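Local coordinates for phosphinothricin N-acetyltransferase (Brucella ovis, PDB 5DWM), which probably transfers an acyl group, most likely acetyl from acetyl-CoA, to an amine such as that of phosphinothricin, as a member of the GNAT acetyltransferase family, at residues K50-F55 with L72-A77; Q58-L63 with L120-L125; I12-P17 with I114-A119; T35-I40 with S93-P98. One frame throughout, in Å; residues are numbered along the deposited sequence.

Contact 1: K50-F55 with L72-A77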
loop_
_atom_site.group_PDB
_atom_site.type_symbol
_atom_site.label_atom_id
_atom_site.label_comp_id
_atom_site.label_asym_id
_atom_site.label_seq_id
_atom_site.Cartn_x
_atom_site.Cartn_y
_atom_site.Cartn_z
ATOM N N LYS A 50 -5.551 -15.838 13.326
ATOM C CA LYS A 50 -4.525 -14.896 13.765
ATOM C C LYS A 50 -4.704 -13.540 13.096
ATOM O O LYS A 50 -4.592 -12.496 13.755
ATOM C CB LYS A 50 -3.135 -15.463 13.469
ATOM N N ARG A 51 -4.975 -13.534 11.783
ATOM C CA ARG A 51 -5.142 -12.271 11.066
ATOM C C ARG A 51 -6.323 -11.485 11.615
ATOM O O ARG A 51 -6.225 -10.272 11.853
ATOM C CB ARG A 51 -5.358 -12.536 9.578
ATOM C CG ARG A 51 -4.140 -13.076 8.849
ATOM C CD ARG A 51 -4.453 -13.328 7.377
ATOM N NE ARG A 51 -3.312 -13.951 6.707
ATOM C CZ ARG A 51 -3.259 -14.226 5.407
ATOM N NH1 ARG A 51 -4.283 -13.934 4.613
ATOM N NH2 ARG A 51 -2.181 -14.800 4.902
ATOM N N PHE A 52 -7.452 -12.166 11.821
ATOM C CA PHE A 52 -8.656 -11.488 12.284
ATOM C C PHE A 52 -8.512 -11.025 13.730
ATOM O O PHE A 52 -8.999 -9.950 14.093
ATOM C CB PHE A 52 -9.873 -12.401 12.101
ATOM C CG PHE A 52 -10.445 -12.379 10.705
ATOM C CD1 PHE A 52 -9.614 -12.378 9.600
ATOM C CD2 PHE A 52 -11.816 -12.349 10.500
ATOM C CE1 PHE A 52 -10.134 -12.346 8.324
ATOM C CE2 PHE A 52 -12.339 -12.322 9.225
ATOM C CZ PHE A 52 -11.502 -12.319 8.137
ATOM N N ALA A 53 -7.828 -11.808 14.566
ATOM C CA ALA A 53 -7.585 -11.369 15.936
ATOM C C ALA A 53 -6.748 -10.092 15.964
ATOM O O ALA A 53 -6.965 -9.215 16.813
ATOM C CB ALA A 53 -6.902 -12.479 16.734
ATOM N N ALA A 54 -5.800 -9.961 15.027
ATOM C CA ALA A 54 -5.000 -8.741 14.948
ATOM C C ALA A 54 -5.851 -7.543 14.538
ATOM O O ALA A 54 -5.745 -6.472 15.145
ATOM C CB ALA A 54 -3.808 -8.935 14.006
ATOM N N PHE A 55 -6.720 -7.708 13.532
ATOM C CA PHE A 55 -7.614 -6.614 13.146
ATOM C C PHE A 55 -8.481 -6.177 14.316
ATOM O O PHE A 55 -8.653 -4.978 14.558
ATOM C CB PHE A 55 -8.507 -7.037 11.983
ATOM C CG PHE A 55 -7.764 -7.381 10.733
ATOM C CD1 PHE A 55 -6.669 -6.632 10.324
ATOM C CD2 PHE A 55 -8.169 -8.454 9.957
ATOM C CE1 PHE A 55 -5.991 -6.953 9.163
ATOM C CE2 PHE A 55 -7.499 -8.780 8.799
ATOM C CZ PHE A 55 -6.405 -8.026 8.401
ATOM N N LEU A 72 -22.381 -16.159 4.387
ATOM C CA LEU A 72 -22.307 -16.037 2.938
ATOM C C LEU A 72 -21.228 -15.073 2.471
ATOM O O LEU A 72 -20.925 -15.036 1.270
ATOM C CB LEU A 72 -23.654 -15.572 2.376
ATOM C CG LEU A 72 -24.848 -16.467 2.717
ATOM C CD1 LEU A 72 -26.080 -15.957 2.021
ATOM C CD2 LEU A 72 -24.555 -17.895 2.308
ATOM N N GLY A 73 -20.653 -14.289 3.371
ATOM C CA GLY A 73 -19.617 -13.344 2.994
ATOM C C GLY A 73 -19.149 -12.621 4.232
ATOM O O GLY A 73 -19.761 -12.716 5.299
ATOM N N TYR A 74 -18.040 -11.901 4.080
ATOM C CA TYR A 74 -17.479 -11.160 5.195
ATOM C C TYR A 74 -16.802 -9.898 4.676
ATOM O O TYR A 74 -16.469 -9.783 3.493
ATOM C CB TYR A 74 -16.508 -12.011 6.034
ATOM C CG TYR A 74 -15.244 -12.414 5.306
ATOM C CD1 TYR A 74 -15.201 -13.574 4.549
ATOM C CD2 TYR A 74 -14.091 -11.635 5.379
ATOM C CE1 TYR A 74 -14.052 -13.957 3.886
ATOM C CE2 TYR A 74 -12.928 -12.006 4.716
ATOM C CZ TYR A 74 -12.917 -13.171 3.964
ATOM O OH TYR A 74 -11.771 -13.556 3.296
ATOM N N ALA A 75 -16.616 -8.945 5.584
ATOM C CA ALA A 75 -15.970 -7.688 5.258
ATOM C C ALA A 75 -15.229 -7.191 6.486
ATOM O O ALA A 75 -15.672 -7.394 7.620
ATOM C CB ALA A 75 -16.976 -6.628 4.793
ATOM N N TYR A 76 -14.099 -6.536 6.258
ATOM C CA TYR A 76 -13.399 -5.903 7.363
ATOM C C TYR A 76 -12.678 -4.669 6.845
ATOM O O TYR A 76 -12.548 -4.455 5.636
ATOM C CB TYR A 76 -12.445 -6.871 8.083
ATOM C CG TYR A 76 -11.273 -7.330 7.255
ATOM C CD1 TYR A 76 -10.124 -6.545 7.141
ATOM C CD2 TYR A 76 -11.310 -8.543 6.578
ATOM C CE1 TYR A 76 -9.046 -6.960 6.386
ATOM C CE2 TYR A 76 -10.232 -8.968 5.821
ATOM C CZ TYR A 76 -9.105 -8.171 5.722
ATOM O OH TYR A 76 -8.029 -8.595 4.963
ATOM N N ALA A 77 -12.229 -3.847 7.784
ATOM C CA ALA A 77 -11.375 -2.712 7.491
ATOM C C ALA A 77 -10.053 -2.872 8.223
ATOM O O ALA A 77 -9.945 -3.612 9.204
ATOM C CB ALA A 77 -12.045 -1.400 7.896
#
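Phe55 of helix 50-55 lies over Tyr76 of strand 72-77 in an offset stack, the ring centroids 4.4 Å apart and the planes inclined by only 22°. The touching corner is tight: CE2 of Phe55 comes within 3.4 Å of Tyr76 CE1, displaced toward the rim of the tyrosine ring, as expected of a parallel-displaced pair. The other face of Phe55 is occupied by its own helix, where the carbonyl O of Arg51 sits above the ring near its rim, so that the phenyl group is held between its preceding turn and the tyrosine.

One turn earlier, Phe52 meets the strand differently. It turns its edge toward the face of Tyr74 in an offset edge-to-face pair, its CZ 3.7 Å from Tyr74 CE2, with the planes at 60°. The same CZ approaches Tyr76 obliquely, 4.1 Å from its CD2, and so touches both tyrosines. The ring of Phe52 also meets that of Phe15.

Tyr74 and Tyr76 are alternate residues of an extended strand and therefore project from the same face of the sheet; both hold CG between the backbone N and the carbonyl carbon (chi1 near 66° in both), which sets the two rings side by side. The result is an aromatic cluster joining helix 45-58 to the central mixed sheet of the GNAT fold. Flat, wide rings suit this place because they bridge a helix and strand whose axes stay 10.2 Å apart.

Aliphatic side chains pack round the cluster. Phe52 touches Ile23, Phe55 rests on Ile62, and Tyr74 packs on Ile23 and Ile26 of helix 20-33.

Contact 2: Q58-L63 with L120-L125. Unlike the reference sequence in segment 58-63: Gly59 (reference Ser).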
loop_
_atom_site.group_PDB
_atom_site.type_symbol
_atom_site.label_atom_id
_atom_site.label_comp_id
_atom_site.label_asym_id
_atom_site.label_seq_id
_atom_site.Cartn_x
_atom_site.Cartn_y
_atom_site.Cartn_z
ATOM N N GLN A 58 -6.626 -4.156 16.884
ATOM C CA GLN A 58 -6.420 -2.780 16.441
ATOM C C GLN A 58 -7.676 -1.931 16.563
ATOM O O GLN A 58 -7.582 -0.699 16.512
ATOM C CB GLN A 58 -5.940 -2.758 14.990
ATOM C CG GLN A 58 -4.529 -3.265 14.783
ATOM C CD GLN A 58 -4.179 -3.366 13.317
ATOM O OE1 GLN A 58 -4.821 -4.098 12.565
ATOM N NE2 GLN A 58 -3.172 -2.616 12.896
ATOM N N GLY A 59 -8.839 -2.550 16.727
ATOM C CA GLY A 59 -10.090 -1.833 16.855
ATOM C C GLY A 59 -10.964 -1.792 15.619
ATOM O O GLY A 59 -11.983 -1.088 15.628
ATOM N N PHE A 60 -10.612 -2.532 14.568
ATOM C CA PHE A 60 -11.336 -2.451 13.310
ATOM C C PHE A 60 -12.561 -3.359 13.328
ATOM O O PHE A 60 -12.544 -4.425 13.949
ATOM C CB PHE A 60 -10.431 -2.867 12.153
ATOM C CG PHE A 60 -9.406 -1.825 11.787
ATOM C CD1 PHE A 60 -9.793 -0.660 11.153
ATOM C CD2 PHE A 60 -8.062 -2.010 12.075
ATOM C CE1 PHE A 60 -8.862 0.320 10.822
ATOM C CE2 PHE A 60 -7.116 -1.034 11.740
ATOM C CZ PHE A 60 -7.525 0.130 11.109
ATOM N N PRO A 61 -13.625 -2.958 12.641
ATOM C CA PRO A 61 -14.816 -3.806 12.558
ATOM C C PRO A 61 -14.611 -4.962 11.595
ATOM O O PRO A 61 -13.925 -4.847 10.575
ATOM C CB PRO A 61 -15.883 -2.851 12.008
ATOM C CG PRO A 61 -15.117 -1.868 11.212
ATOM C CD PRO A 61 -13.821 -1.661 11.968
ATOM N N ILE A 62 -15.227 -6.089 11.943
ATOM C CA ILE A 62 -15.215 -7.299 11.130
ATOM C C ILE A 62 -16.646 -7.796 11.084
ATOM O O ILE A 62 -17.239 -8.071 12.134
ATOM C CB ILE A 62 -14.299 -8.392 11.711
ATOM C CG1 ILE A 62 -12.898 -7.854 12.008
ATOM C CG2 ILE A 62 -14.216 -9.559 10.753
ATOM C CD1 ILE A 62 -12.036 -8.834 12.792
ATOM N N LEU A 63 -17.196 -7.910 9.878
ATOM C CA LEU A 63 -18.610 -8.173 9.682
ATOM C C LEU A 63 -18.817 -9.436 8.858
ATOM O O LEU A 63 -17.999 -9.787 8.005
ATOM C CB LEU A 63 -19.263 -7.007 8.948
ATOM C CG LEU A 63 -19.116 -5.637 9.599
ATOM C CD1 LEU A 63 -19.719 -4.595 8.677
ATOM C CD2 LEU A 63 -19.793 -5.618 10.968
ATOM N N LEU A 120 -16.185 5.531 13.611
ATOM C CA LEU A 120 -14.881 5.555 14.260
ATOM C C LEU A 120 -14.076 6.817 13.955
ATOM O O LEU A 120 -13.034 7.031 14.585
ATOM C CB LEU A 120 -14.082 4.298 13.893
ATOM C CG LEU A 120 -14.597 2.977 14.474
ATOM C CD1 LEU A 120 -13.885 1.777 13.860
ATOM C CD2 LEU A 120 -14.478 2.946 15.998
ATOM N N GLY A 121 -14.528 7.655 13.024
ATOM C CA GLY A 121 -13.891 8.934 12.776
ATOM C C GLY A 121 -12.913 8.976 11.621
ATOM O O GLY A 121 -12.205 9.982 11.465
ATOM N N PHE A 122 -12.852 7.924 10.811
ATOM C CA PHE A 122 -12.002 7.942 9.634
ATOM C C PHE A 122 -12.504 8.967 8.621
ATOM O O PHE A 122 -13.680 9.342 8.594
ATOM C CB PHE A 122 -11.918 6.549 9.006
ATOM C CG PHE A 122 -11.055 5.599 9.779
ATOM C CD1 PHE A 122 -9.696 5.513 9.515
ATOM C CD2 PHE A 122 -11.587 4.818 10.789
ATOM C CE1 PHE A 122 -8.889 4.653 10.240
ATOM C CE2 PHE A 122 -10.789 3.954 11.507
ATOM C CZ PHE A 122 -9.442 3.876 11.244
ATOM N N ARG A 123 -11.580 9.428 7.773
ATOM C CA ARG A 123 -11.890 10.442 6.775
ATOM C C ARG A 123 -11.875 9.924 5.341
ATOM O O ARG A 123 -12.464 10.568 4.464
ATOM C CB ARG A 123 -10.931 11.643 6.907
ATOM C CG ARG A 123 -11.088 12.447 8.198
ATOM C CD ARG A 123 -12.482 13.045 8.282
ATOM N NE ARG A 123 -12.663 13.945 9.422
ATOM C CZ ARG A 123 -12.398 15.244 9.388
ATOM N NH1 ARG A 123 -11.922 15.789 8.276
ATOM N NH2 ARG A 123 -12.597 15.990 10.469
ATOM N N GLN A 124 -11.215 8.797 5.073
ATOM C CA GLN A 124 -11.217 8.199 3.742
ATOM C C GLN A 124 -11.256 6.688 3.882
ATOM O O GLN A 124 -10.594 6.123 4.758
ATOM C CB GLN A 124 -9.944 8.564 2.946
ATOM C CG GLN A 124 -9.669 10.048 2.812
ATOM C CD GLN A 124 -10.613 10.789 1.877
ATOM O OE1 GLN A 124 -10.759 12.021 1.972
ATOM N NE2 GLN A 124 -11.244 10.063 0.963
ATOM N N LEU A 125 -12.026 6.036 3.012
ATOM C CA LEU A 125 -12.049 4.581 2.915
ATOM C C LEU A 125 -11.542 4.195 1.530
ATOM O O LEU A 125 -12.063 4.675 0.517
ATOM C CB LEU A 125 -13.461 4.044 3.161
ATOM C CG LEU A 125 -13.641 2.516 3.157
ATOM C CD1 LEU A 125 -12.718 1.841 4.175
ATOM C CD2 LEU A 125 -15.105 2.170 3.425
#
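Phe60 and Phe122 each place CG beside the backbone N and anti to the carbonyl carbon, both with chi1 of -75°, and these torsions bring the ends of the two rings together. The touch is made by CE1 of Phe60 and CZ of Phe122, 3.6 Å apart. Although the planes differ by just 28°, the centroids are 5.9 Å apart, so the rings hardly face each other and only one corner of each touches. Phenylalanine suits both positions, since each ring is buried and has further apolar neighbours, Phe60 meeting Tyr79 edge-to-face and Phe122 lying against Ile117 and Ala90.

Both segments leave a helix in the same way. Gly59 and Gly121 end helices 45-58 and 105-119 in Schellman motifs, each with a positive phi at which a side chain would be forced against the preceding carbonyl O. Such a backbone agrees with glycine at both turns, although Gly59 stands where the reference sequence has serine. In each case the phenylalanine comes directly after this glycine, and the chain then runs on into a strand of the central sheet, 62-67 or 124-129.

A second, aliphatic contact lies beside the rings. Leu120 extends a methyl to one corner of the Pro61 ring, Leu120 CD1 standing 3.9 Å from Pro61 CD. The same methyl carbon is 3.9 Å from the carbonyl O of Gly59, a van der Waals approach to a polar atom. The rigid proline ring offers a compact apolar surface here, and it also packs on Ile117 of helix 105-119.

Contact 3: I12-P17 with I114-A119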
loop_
_atom_site.group_PDB
_atom_site.type_symbol
_atom_site.label_atom_id
_atom_site.label_comp_id
_atom_site.label_asym_id
_atom_site.label_seq_id
_atom_site.Cartn_x
_atom_site.Cartn_y
_atom_site.Cartn_z
ATOM N N ILE A 12 -26.641 -8.769 8.488
ATOM C CA ILE A 12 -25.259 -8.372 8.768
ATOM C C ILE A 12 -25.053 -8.333 10.280
ATOM O O ILE A 12 -25.845 -7.713 11.005
ATOM C CB ILE A 12 -24.930 -7.002 8.143
ATOM C CG1 ILE A 12 -25.250 -6.978 6.642
ATOM C CG2 ILE A 12 -23.467 -6.637 8.389
ATOM C CD1 ILE A 12 -24.578 -8.053 5.842
ATOM N N ARG A 13 -23.981 -8.973 10.758
ATOM C CA ARG A 13 -23.665 -8.969 12.183
ATOM C C ARG A 13 -22.155 -8.978 12.365
ATOM O O ARG A 13 -21.397 -9.219 11.422
ATOM C CB ARG A 13 -24.281 -10.168 12.912
ATOM C CG ARG A 13 -23.732 -11.509 12.437
ATOM C CD ARG A 13 -24.135 -12.650 13.365
ATOM N NE ARG A 13 -23.845 -13.957 12.776
ATOM C CZ ARG A 13 -22.639 -14.518 12.765
ATOM N NH1 ARG A 13 -21.607 -13.884 13.308
ATOM N NH2 ARG A 13 -22.462 -15.713 12.210
ATOM N N ASP A 14 -21.722 -8.734 13.601
ATOM C CA ASP A 14 -20.301 -8.807 13.912
ATOM C C ASP A 14 -19.786 -10.235 13.775
ATOM O O ASP A 14 -20.462 -11.201 14.140
ATOM C CB ASP A 14 -20.042 -8.355 15.348
ATOM C CG ASP A 14 -20.142 -6.851 15.526
ATOM O OD1 ASP A 14 -19.783 -6.099 14.595
ATOM O OD2 ASP A 14 -20.563 -6.421 16.616
ATOM N N PHE A 15 -18.557 -10.351 13.279
ATOM C CA PHE A 15 -17.836 -11.612 13.277
ATOM C C PHE A 15 -17.662 -12.145 14.695
ATOM O O PHE A 15 -17.471 -11.382 15.650
ATOM C CB PHE A 15 -16.460 -11.344 12.658
ATOM C CG PHE A 15 -15.406 -12.368 12.985
ATOM C CD1 PHE A 15 -14.547 -12.192 14.064
ATOM C CD2 PHE A 15 -15.227 -13.480 12.177
ATOM C CE1 PHE A 15 -13.560 -13.128 14.353
ATOM C CE2 PHE A 15 -14.235 -14.418 12.460
ATOM C CZ PHE A 15 -13.402 -14.236 13.548
ATOM N N GLN A 16 -17.732 -13.469 14.820
ATOM C CA GLN A 16 -17.351 -14.173 16.027
ATOM C C GLN A 16 -16.378 -15.281 15.651
ATOM O O GLN A 16 -16.350 -15.732 14.505
ATOM C CB GLN A 16 -18.584 -14.769 16.727
ATOM C CG GLN A 16 -19.695 -13.753 16.976
ATOM C CD GLN A 16 -19.347 -12.734 18.055
ATOM O OE1 GLN A 16 -18.425 -12.933 18.845
ATOM N NE2 GLN A 16 -20.095 -11.637 18.091
ATOM N N PRO A 17 -15.525 -15.708 16.592
ATOM C CA PRO A 17 -14.515 -16.726 16.238
ATOM C C PRO A 17 -15.086 -18.004 15.640
ATOM O O PRO A 17 -14.411 -18.652 14.827
ATOM C CB PRO A 17 -13.789 -16.985 17.565
ATOM C CG PRO A 17 -13.967 -15.709 18.335
ATOM C CD PRO A 17 -15.325 -15.181 17.956
ATOM N N ILE A 114 -19.061 0.813 5.893
ATOM C CA ILE A 114 -18.948 2.267 5.779
ATOM C C ILE A 114 -19.499 2.942 7.026
ATOM O O ILE A 114 -18.888 3.873 7.568
ATOM C CB ILE A 114 -19.653 2.766 4.501
ATOM C CG1 ILE A 114 -18.908 2.301 3.244
ATOM C CG2 ILE A 114 -19.810 4.286 4.520
ATOM C CD1 ILE A 114 -19.707 2.520 1.961
ATOM N N ALA A 115 -20.664 2.487 7.500
ATOM C CA ALA A 115 -21.250 3.061 8.710
ATOM C C ALA A 115 -20.335 2.885 9.920
ATOM O O ALA A 115 -20.136 3.826 10.695
ATOM C CB ALA A 115 -22.637 2.463 8.982
ATOM N N ARG A 116 -19.762 1.690 10.097
ATOM C CA ARG A 116 -18.918 1.451 11.263
ATOM C C ARG A 116 -17.623 2.254 11.184
ATOM O O ARG A 116 -17.176 2.820 12.190
ATOM C CB ARG A 116 -18.641 -0.047 11.408
ATOM C CG ARG A 116 -19.883 -0.892 11.719
ATOM C CD ARG A 116 -20.328 -0.714 13.162
ATOM N NE ARG A 116 -19.291 -1.130 14.101
ATOM C CZ ARG A 116 -19.135 -2.372 14.548
ATOM N NH1 ARG A 116 -19.961 -3.330 14.151
ATOM N NH2 ARG A 116 -18.160 -2.653 15.400
ATOM N N ILE A 117 -17.007 2.318 10.000
ATOM C CA ILE A 117 -15.768 3.074 9.831
ATOM C C ILE A 117 -16.011 4.567 10.010
ATOM O O ILE A 117 -15.178 5.285 10.588
ATOM C CB ILE A 117 -15.146 2.743 8.464
ATOM C CG1 ILE A 117 -14.495 1.366 8.533
ATOM C CG2 ILE A 117 -14.120 3.809 8.058
ATOM C CD1 ILE A 117 -13.382 1.297 9.569
ATOM N N SER A 118 -17.146 5.062 9.504
ATOM C CA SER A 118 -17.489 6.464 9.701
ATOM C C SER A 118 -17.656 6.776 11.181
ATOM O O SER A 118 -17.174 7.809 11.666
ATOM C CB SER A 118 -18.762 6.795 8.921
ATOM O OG SER A 118 -19.052 8.180 8.954
ATOM N N ALA A 119 -18.319 5.880 11.920
ATOM C CA ALA A 119 -18.544 6.124 13.340
ATOM C C ALA A 119 -17.235 6.180 14.117
ATOM O O ALA A 119 -17.169 6.823 15.171
ATOM C CB ALA A 119 -19.492 5.072 13.921
#
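A surface salt bridge ties strand 11-14, the outermost of the GNAT sheet on its side within this chain, to helix 105-119, with Asp14 at the end of the strand and Arg116 near the end of the helix. In the conformer of Arg116 described, one of two modelled, NH1 donates to OD1 of Asp14 over 2.8 Å, and the N-H...O angle of 163° makes the bond nearly straight. The oxygen receives it through its syn lone pair, while on the arginine side the acceptor lies in the guanidinium plane, at its edge. Carboxylate and guanidinium are turned 73° against each other, so the pair is joined through a single N-H rather than the two parallel bonds of a coplanar bridge. This conformer bends at chi2 and chi3, folding a long chain into the gap between backbones; a long, flexible base suits a place where the nearest CA atoms, those of Asp14 and Arg116, are 10.7 Å apart. Beside it, the backbone O of Asp14 accepts a bond from Arg13 NH1 at 3.0 Å. Strand 11-14 runs antiparallel to strand 62-67, where Asp14 touches Leu63, while Ile12 packs on Leu108, Leu109 and Glu112 of helix 105-119.

Contact 4: T35-I40 with S93-P98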
loop_
_atom_site.group_PDB
_atom_site.type_symbol
_atom_site.label_atom_id
_atom_site.label_comp_id
_atom_site.label_asym_id
_atom_site.label_seq_id
_atom_site.Cartn_x
_atom_site.Cartn_y
_atom_site.Cartn_z
ATOM N N THR A 35 -8.867 -13.642 -8.766
ATOM C CA THR A 35 -7.694 -12.783 -8.844
ATOM C C THR A 35 -7.852 -11.494 -8.054
ATOM O O THR A 35 -7.009 -10.594 -8.184
ATOM C CB THR A 35 -7.306 -12.510 -10.299
ATOM O OG1 THR A 35 -8.472 -12.146 -11.055
ATOM C CG2 THR A 35 -6.659 -13.735 -10.914
ATOM N N GLY A 36 -8.896 -11.383 -7.226
ATOM C CA GLY A 36 -8.958 -10.274 -6.293
ATOM C C GLY A 36 -7.915 -10.409 -5.200
ATOM O O GLY A 36 -7.326 -9.417 -4.759
ATOM N N SER A 37 -7.669 -11.633 -4.757
ATOM C CA SER A 37 -6.589 -11.913 -3.825
ATOM C C SER A 37 -5.290 -12.129 -4.584
ATOM O O SER A 37 -5.256 -12.844 -5.589
ATOM C CB SER A 37 -6.900 -13.178 -3.029
ATOM O OG SER A 37 -5.788 -13.547 -2.233
ATOM N N TYR A 38 -4.220 -11.515 -4.088
ATOM C CA TYR A 38 -2.886 -11.741 -4.623
ATOM C C TYR A 38 -2.126 -12.827 -3.867
ATOM O O TYR A 38 -0.913 -12.975 -4.065
ATOM C CB TYR A 38 -2.082 -10.438 -4.697
ATOM C CG TYR A 38 -2.423 -9.542 -5.873
ATOM C CD1 TYR A 38 -3.634 -9.667 -6.568
ATOM C CD2 TYR A 38 -1.523 -8.568 -6.301
ATOM C CE1 TYR A 38 -3.932 -8.829 -7.653
ATOM C CE2 TYR A 38 -1.808 -7.738 -7.373
ATOM C CZ TYR A 38 -3.011 -7.858 -8.036
ATOM O OH TYR A 38 -3.286 -7.019 -9.104
ATOM N N GLU A 39 -2.805 -13.583 -3.008
ATOM C CA GLU A 39 -2.216 -14.793 -2.458
ATOM C C GLU A 39 -2.425 -15.952 -3.423
ATOM O O GLU A 39 -3.347 -15.944 -4.240
ATOM C CB GLU A 39 -2.800 -15.112 -1.078
ATOM C CG GLU A 39 -2.501 -14.025 -0.060
ATOM C CD GLU A 39 -2.827 -14.440 1.366
ATOM O OE1 GLU A 39 -3.956 -14.172 1.813
ATOM O OE2 GLU A 39 -1.953 -15.027 2.045
ATOM N N ILE A 40 -1.532 -16.938 -3.343
ATOM C CA ILE A 40 -1.574 -18.113 -4.201
ATOM C C ILE A 40 -1.967 -19.360 -3.425
ATOM O O ILE A 40 -2.732 -20.190 -3.921
ATOM C CB ILE A 40 -0.218 -18.320 -4.908
ATOM C CG1 ILE A 40 0.258 -17.022 -5.552
ATOM C CG2 ILE A 40 -0.303 -19.471 -5.909
ATOM C CD1 ILE A 40 -0.700 -16.440 -6.508
ATOM N N SER A 93 -12.019 -4.600 2.759
ATOM C CA SER A 93 -11.819 -5.923 2.176
ATOM C C SER A 93 -13.136 -6.675 2.256
ATOM O O SER A 93 -13.757 -6.709 3.320
ATOM C CB SER A 93 -10.766 -6.697 2.969
ATOM O OG SER A 93 -9.500 -6.076 2.846
ATOM N N ILE A 94 -13.569 -7.270 1.144
ATOM C CA ILE A 94 -14.870 -7.930 1.068
ATOM C C ILE A 94 -14.708 -9.196 0.243
ATOM O O ILE A 94 -14.165 -9.148 -0.867
ATOM C CB ILE A 94 -15.939 -7.051 0.387
ATOM C CG1 ILE A 94 -16.015 -5.652 0.997
ATOM C CG2 ILE A 94 -17.306 -7.726 0.471
ATOM C CD1 ILE A 94 -16.934 -4.727 0.237
ATOM N N TYR A 95 -15.224 -10.315 0.755
ATOM C CA TYR A 95 -15.240 -11.573 0.021
ATOM C C TYR A 95 -16.582 -12.259 0.201
ATOM O O TYR A 95 -17.126 -12.291 1.309
ATOM C CB TYR A 95 -14.118 -12.512 0.480
ATOM C CG TYR A 95 -12.771 -12.065 -0.032
ATOM C CD1 TYR A 95 -12.355 -12.397 -1.314
ATOM C CD2 TYR A 95 -11.927 -11.290 0.750
ATOM C CE1 TYR A 95 -11.126 -11.989 -1.797
ATOM C CE2 TYR A 95 -10.688 -10.871 0.272
ATOM C CZ TYR A 95 -10.295 -11.225 -1.003
ATOM O OH TYR A 95 -9.071 -10.816 -1.486
ATOM N N ILE A 96 -17.093 -12.830 -0.888
ATOM C CA ILE A 96 -18.407 -13.453 -0.919
ATOM C C ILE A 96 -18.249 -14.920 -1.309
ATOM O O ILE A 96 -17.401 -15.263 -2.142
ATOM C CB ILE A 96 -19.331 -12.715 -1.912
ATOM C CG1 ILE A 96 -19.376 -11.210 -1.606
ATOM C CG2 ILE A 96 -20.731 -13.300 -1.890
ATOM C CD1 ILE A 96 -20.008 -10.849 -0.278
ATOM N N ALA A 97 -19.058 -15.782 -0.693
ATOM C CA ALA A 97 -19.077 -17.193 -1.074
ATOM C C ALA A 97 -19.465 -17.331 -2.545
ATOM O O ALA A 97 -20.325 -16.587 -3.033
ATOM C CB ALA A 97 -20.075 -17.971 -0.210
ATOM N N PRO A 98 -18.861 -18.271 -3.280
ATOM C CA PRO A 98 -19.172 -18.380 -4.715
ATOM C C PRO A 98 -20.646 -18.572 -5.007
ATOM O O PRO A 98 -21.171 -17.972 -5.953
ATOM C CB PRO A 98 -18.342 -19.594 -5.159
ATOM C CG PRO A 98 -17.208 -19.633 -4.201
ATOM C CD PRO A 98 -17.790 -19.200 -2.880
#
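Tyr95 sends its side chain from strand 93-96 toward the loop 35-40, and only its far end arrives there. CB leads to CG beside the backbone N (chi1 -74°); the side chain then runs along helix 20-33, touching Ala30, its ring edge-to-face with that of Tyr27. At the tip, OH lies 3.6 Å from both CA and CB of Ser37 and 3.9 Å from the carbonyl carbon of Gly36; these are van der Waals contacts. Tyrosine suits the place by its length, spanning most of the 9.0 Å between the CA atoms of Gly36 and Tyr95. Ser37 turns its own hydroxyl elsewhere: with OG anti to the backbone N (chi1 173°), it accepts a bond from Glu39 N at 3.1 Å, closing an ST turn, and is hydrogen-bonded to Tyr27 OH as well. Neighbouring Ile94 and Ile96 belong to the acetyl-CoA site seen for this protein, although acetyl-CoA is not bound to this chain, and both pack on helix 105-119, whereas Tyr95, between them in sequence, points the other way. Strand 89-96 is bonded to strand 70-79 through Tyr74 and Tyr95, and the loop leads from helix 20-33 to helix 45-58.

Overall arrangement
Contacts 1 and 2, partly and wholly buried, rest on aromatic and apolar packing; contact 4, also partly buried, on a tyrosine hydroxyl in van der Waals contact with a loop; contact 3 lies at the surface and depends on one charged pair. Contacts 1 and 2 both use helix 45-58 or its end and neighbouring strands 62-67 and 70-79, joined by the bond from Leu63 N to Ala75 O; contacts 2 and 3 share helix 105-119 or its end, on the same side of the chain's centre. Contact 4 lies opposite both, about 20 Å from contact 2 between centres, and includes residues of the acetyl-CoA site. Arg51 and Glu39 link it to contact 1.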